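PDB 3GZA: putative alpha-L-fucosidase from Bacteroides thetaiotaomicron VPI-5482, which probably hydrolyses alpha-L-fucosidic linkages, as a member of glycoside hydrolase family 29 with a TIM-barrel domain followed by a beta-sandwich domain. Local coordinates for residues N369-Q374 / I435-Y440; Y386-K391 / L421-S426. One frame throughout, in Å; residues are numbered along the deposited sequence.

Contact 1 (N369-Q374 / I435-Y440); sequences NYCIIQ and INFSAY
N369 and Y370 both face Y440, and I435 and N436 both face Q374, so this antiparallel pairing has a classic beta bulge at each end. At one, Y440 O accepts from both N369 N, at 3.0 Å and in the carbonyl plane, and Y370 N, which is tilted from it. At the other, Q374 O takes I435 N and, weakly, N436 N. The side-chain amides of Q374 and N436 also meet here: N436 ND2 donates to Q374 OE1 over 3.0 Å, nearly straight at 174°, on a lone pair, with the amide planes 71° apart. N436 CG lies anti to its backbone N (chi1 179°), and ND2 points from it to the glutamine oxygen; Q374 NE2 is held by H407 O. Strands 366-375 and 434-440 are the central pair of one four-stranded sheet in the C-terminal beta sandwich, consistent with an F5/8 type C domain. On the face of I372 and Y440, I372 CG1 comes to 3.7 Å from Y440 CE1, and I372 CD1 reaches the ring's OH end. Y370 starts from this face, and its OH is hydrogen-bonded to E304. On the reverse face I373 CG1 lies 4.3 Å from F437 CD1, and both side chains pack on I388.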
# COMPACT_ATOMS: atom_id res chain seq x y z
N ASN A 369 39.60 34.65 -25.97
CA ASN A 369 40.03 33.49 -25.16
C ASN A 369 39.07 32.30 -25.16
O ASN A 369 39.31 31.29 -24.47
CB ASN A 369 40.37 33.90 -23.72
CG ASN A 369 39.17 34.29 -22.93
OD1 ASN A 369 38.27 34.95 -23.44
ND2 ASN A 369 39.14 33.90 -21.66
N TYR A 370 37.97 32.43 -25.89
CA TYR A 370 37.00 31.35 -25.98
C TYR A 370 36.41 31.29 -27.35
O TYR A 370 36.33 32.28 -28.07
CB TYR A 370 35.78 31.59 -25.09
CG TYR A 370 35.78 31.21 -23.65
CD1 TYR A 370 35.30 29.99 -23.24
CD2 TYR A 370 36.15 32.12 -22.67
CE1 TYR A 370 35.24 29.66 -21.91
CE2 TYR A 370 36.08 31.80 -21.33
CZ TYR A 370 35.62 30.57 -20.96
OH TYR A 370 35.50 30.23 -19.62
N CYS A 371 36.03 30.08 -27.74
CA CYS A 371 35.32 29.83 -28.99
C CYS A 371 34.24 28.82 -28.72
O CYS A 371 34.38 27.98 -27.83
CB CYS A 371 36.24 29.24 -30.05
SG CYS A 371 37.42 30.34 -30.76
N ILE A 372 33.16 28.87 -29.50
CA ILE A 372 32.11 27.87 -29.45
C ILE A 372 31.99 27.36 -30.87
O ILE A 372 32.11 28.15 -31.80
CB ILE A 372 30.78 28.46 -28.92
CG1 ILE A 372 30.92 28.69 -27.41
CG2 ILE A 372 29.58 27.56 -29.25
CD1 ILE A 372 29.67 29.21 -26.76
N ILE A 373 31.84 26.04 -31.00
CA ILE A 373 31.62 25.41 -32.30
C ILE A 373 30.41 24.52 -32.13
O ILE A 373 30.30 23.84 -31.11
CB ILE A 373 32.77 24.51 -32.74
CG1 ILE A 373 34.13 25.14 -32.43
CG2 ILE A 373 32.60 24.11 -34.27
CD1 ILE A 373 35.30 24.16 -32.57
N GLN A 374 29.50 24.54 -33.09
CA GLN A 374 28.32 23.67 -33.06
C GLN A 374 28.07 23.08 -34.42
O GLN A 374 28.10 23.81 -35.42
CB GLN A 374 27.06 24.44 -32.65
CG GLN A 374 27.07 25.11 -31.30
CD GLN A 374 25.70 25.64 -30.93
OE1 GLN A 374 25.44 26.82 -31.14
NE2 GLN A 374 24.80 24.78 -30.48
N ILE A 435 26.82 25.08 -37.68
CA ILE A 435 25.78 26.08 -37.50
C ILE A 435 26.29 27.26 -36.70
O ILE A 435 25.65 28.31 -36.69
CB ILE A 435 24.49 25.48 -36.90
CG1 ILE A 435 24.72 24.97 -35.46
CG2 ILE A 435 23.97 24.38 -37.78
CD1 ILE A 435 23.46 24.61 -34.73
N ASN A 436 27.45 27.12 -36.06
CA ASN A 436 27.99 28.18 -35.23
C ASN A 436 29.49 28.00 -35.00
O ASN A 436 29.92 26.94 -34.55
CB ASN A 436 27.24 28.17 -33.89
CG ASN A 436 27.73 29.21 -32.90
OD1 ASN A 436 28.48 30.11 -33.24
ND2 ASN A 436 27.28 29.10 -31.65
N PHE A 437 30.24 29.03 -35.34
CA PHE A 437 31.66 29.16 -34.99
C PHE A 437 31.73 30.60 -34.49
O PHE A 437 31.56 31.54 -35.26
CB PHE A 437 32.63 28.83 -36.13
CG PHE A 437 34.07 29.16 -35.81
CD1 PHE A 437 34.64 28.81 -34.59
CD2 PHE A 437 34.87 29.81 -36.74
CE1 PHE A 437 35.95 29.11 -34.30
CE2 PHE A 437 36.20 30.10 -36.45
CZ PHE A 437 36.73 29.77 -35.21
N SER A 438 31.92 30.76 -33.19
CA SER A 438 31.87 32.08 -32.53
C SER A 438 33.04 32.32 -31.61
O SER A 438 33.55 31.40 -31.01
CB SER A 438 30.61 32.21 -31.69
OG SER A 438 29.43 32.15 -32.47
N ALA A 439 33.43 33.58 -31.46
CA ALA A 439 34.55 33.98 -30.60
C ALA A 439 34.06 34.86 -29.47
O ALA A 439 33.14 35.67 -29.66
CB ALA A 439 35.61 34.72 -31.40
N TYR A 440 34.71 34.72 -28.31
CA TYR A 440 34.39 35.48 -27.11
C TYR A 440 35.62 35.93 -26.36
O TYR A 440 36.67 35.32 -26.45
CB TYR A 440 33.58 34.63 -26.12
CG TYR A 440 32.35 34.03 -26.72
CD1 TYR A 440 32.42 32.85 -27.40
CD2 TYR A 440 31.11 34.65 -26.61
CE1 TYR A 440 31.29 32.32 -27.98
CE2 TYR A 440 30.00 34.14 -27.16
CZ TYR A 440 30.10 32.97 -27.87
OH TYR A 440 28.98 32.43 -28.46

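Contact 2 (Y386-K391 / L421-S426); sequences YQIEAK and LRLTVS
Strands 386-391 and 421-426 run antiparallel at 159°, with Q387 facing T424 and E389 facing R422 as hydrogen-bonded pairs and I388 facing L423 as a non-hydrogen-bonded one. On the face of E389 and R422 the pairing is ionic. The two side chains lie side by side, pointing the same way, and E389 OE1 receives both R422 NH2 at 3.1 Å and R422 NE at 3.2 Å. The acceptor lies at the edge of the guanidinium, near its plane, whereas both nitrogens approach from above one face of the carboxylate, the two planes being 40° apart. A bend in the arginine (chi3 60°) sets NE beside the glutamate, and W396 adds a cation-pi contact to R422. A water lies 2.7 Å from T424 OG1 and close to E389 OE1 and R422 O, linking the charged pair to the threonine. An alanine in place of E389 takes away this carboxylate, and the R422 guanidinium would probably be left without its charge mate and freer to turn, with the water losing a partner. Further along, Q387 is bent at chi2, and its NE2 donates to S426 OG, 2.8 Å away and close to the amide plane. The other face is apolar: L423 CD1 sits 3.9 Å from both I388 CG1 and Y386 CD1, and L421 CD2 comes 3.5 Å from A390 CB. This face turns toward strands 366-375 and 434-440 across the beta sandwich, while Y386 OH continues to E411 and R409. The sheet is thus two-sided: apolar toward the other sheet, polar on the partly exposed side. The two bonds on E389 OE1 put opposite charges side by side at a partly exposed face, which is likely to favour the ionised form of the glutamate.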
# COMPACT_ATOMS: atom_id res chain seq x y z
N TYR A 386 39.79 18.71 -35.48
CA TYR A 386 39.76 20.13 -35.83
C TYR A 386 40.82 20.93 -35.09
O TYR A 386 41.36 20.50 -34.07
CB TYR A 386 38.40 20.77 -35.55
CG TYR A 386 38.12 20.91 -34.07
CD1 TYR A 386 38.58 22.02 -33.35
CD2 TYR A 386 37.42 19.92 -33.36
CE1 TYR A 386 38.36 22.12 -31.99
CE2 TYR A 386 37.20 20.04 -32.03
CZ TYR A 386 37.66 21.13 -31.33
OH TYR A 386 37.43 21.25 -29.98
N GLN A 387 41.15 22.09 -35.64
CA GLN A 387 42.09 22.99 -35.00
C GLN A 387 41.53 24.40 -35.07
O GLN A 387 40.81 24.72 -36.00
CB GLN A 387 43.45 23.00 -35.68
CG GLN A 387 44.13 21.66 -35.83
CD GLN A 387 43.62 20.89 -37.04
OE1 GLN A 387 43.63 21.40 -38.17
NE2 GLN A 387 43.17 19.64 -36.81
N ILE A 388 41.83 25.22 -34.07
CA ILE A 388 41.45 26.63 -34.13
C ILE A 388 42.74 27.43 -34.07
O ILE A 388 43.62 27.17 -33.23
CB ILE A 388 40.51 27.04 -33.01
CG1 ILE A 388 39.19 26.23 -33.11
CG2 ILE A 388 40.24 28.58 -33.07
CD1 ILE A 388 38.26 26.51 -32.04
N GLU A 389 42.88 28.35 -35.01
CA GLU A 389 44.03 29.24 -35.11
C GLU A 389 43.57 30.67 -34.92
O GLU A 389 42.43 30.99 -35.23
CB GLU A 389 44.68 29.14 -36.48
CG GLU A 389 45.35 27.84 -36.74
CD GLU A 389 45.81 27.76 -38.17
OE1 GLU A 389 44.94 27.51 -39.04
OE2 GLU A 389 47.01 27.96 -38.43
N ALA A 390 44.46 31.49 -34.38
CA ALA A 390 44.22 32.92 -34.20
C ALA A 390 45.26 33.67 -35.00
O ALA A 390 46.44 33.27 -35.03
CB ALA A 390 44.31 33.30 -32.72
N LYS A 391 44.83 34.72 -35.69
CA LYS A 391 45.76 35.57 -36.45
C LYS A 391 46.24 36.64 -35.49
O LYS A 391 45.51 37.56 -35.17
CB LYS A 391 45.09 36.17 -37.69
CG LYS A 391 46.05 36.95 -38.57
CD LYS A 391 45.36 37.62 -39.76
CE LYS A 391 45.38 36.78 -41.02
NZ LYS A 391 46.69 36.85 -41.73
N LEU A 421 39.96 34.49 -36.30
CA LEU A 421 40.10 33.10 -35.86
C LEU A 421 39.81 32.22 -37.05
O LEU A 421 39.05 32.60 -37.95
CB LEU A 421 39.13 32.72 -34.75
CG LEU A 421 39.34 33.33 -33.37
CD1 LEU A 421 38.39 32.63 -32.43
CD2 LEU A 421 40.77 33.18 -32.89
N ARG A 422 40.37 31.02 -37.06
CA ARG A 422 40.10 30.12 -38.16
C ARG A 422 39.93 28.71 -37.65
O ARG A 422 40.77 28.20 -36.93
CB ARG A 422 41.20 30.14 -39.21
CG ARG A 422 40.90 29.30 -40.46
CD ARG A 422 41.87 29.60 -41.55
NE ARG A 422 43.25 29.31 -41.15
CZ ARG A 422 44.33 29.69 -41.84
NH1 ARG A 422 44.21 30.41 -42.95
NH2 ARG A 422 45.55 29.38 -41.41
N LEU A 423 38.83 28.10 -38.05
CA LEU A 423 38.51 26.72 -37.71
C LEU A 423 38.80 25.85 -38.94
O LEU A 423 38.29 26.11 -40.02
CB LEU A 423 37.03 26.61 -37.37
CG LEU A 423 36.46 25.19 -37.18
CD1 LEU A 423 37.08 24.51 -35.97
CD2 LEU A 423 34.97 25.31 -37.07
N THR A 424 39.66 24.86 -38.77
CA THR A 424 39.98 23.91 -39.83
C THR A 424 39.57 22.52 -39.34
O THR A 424 40.00 22.10 -38.27
CB THR A 424 41.46 23.88 -40.14
OG1 THR A 424 41.88 25.20 -40.51
CG2 THR A 424 41.75 22.92 -41.27
N VAL A 425 38.73 21.85 -40.11
CA VAL A 425 38.32 20.47 -39.81
C VAL A 425 39.24 19.61 -40.71
O VAL A 425 39.05 19.55 -41.93
CB VAL A 425 36.84 20.23 -40.16
CG1 VAL A 425 36.43 18.75 -39.91
CG2 VAL A 425 35.94 21.17 -39.34
N SER A 426 40.28 19.03 -40.11
CA SER A 426 41.25 18.22 -40.86
C SER A 426 40.80 16.78 -41.16
O SER A 426 41.33 16.15 -42.08
CB SER A 426 42.58 18.19 -40.12
OG SER A 426 42.39 17.79 -38.79
O HOH W 1 42.76 26.46 -38.28

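How the contacts relate
Contacts 1 and 2 exemplify how a beta sandwich is built from paired central strands: each supplies the middle of one four-stranded antiparallel sheet, both in the order 1-4-2-3, and the two sheets lie face to face with the contact centres about 11 Å apart. Along the chain contact 2 is nested within the loop that contact 1 closes. Their inward faces share one apolar core, where A439 CB meets L421 CD1 at 3.6 Å and I373 CD1 meets Y386 CE1 at 3.7 Å. The outer faces differ. That of contact 1 is buried, carries an amide pair and tyrosines, and reaches helix 296-304; that of contact 2 is partly exposed and carries a salt bridge and water.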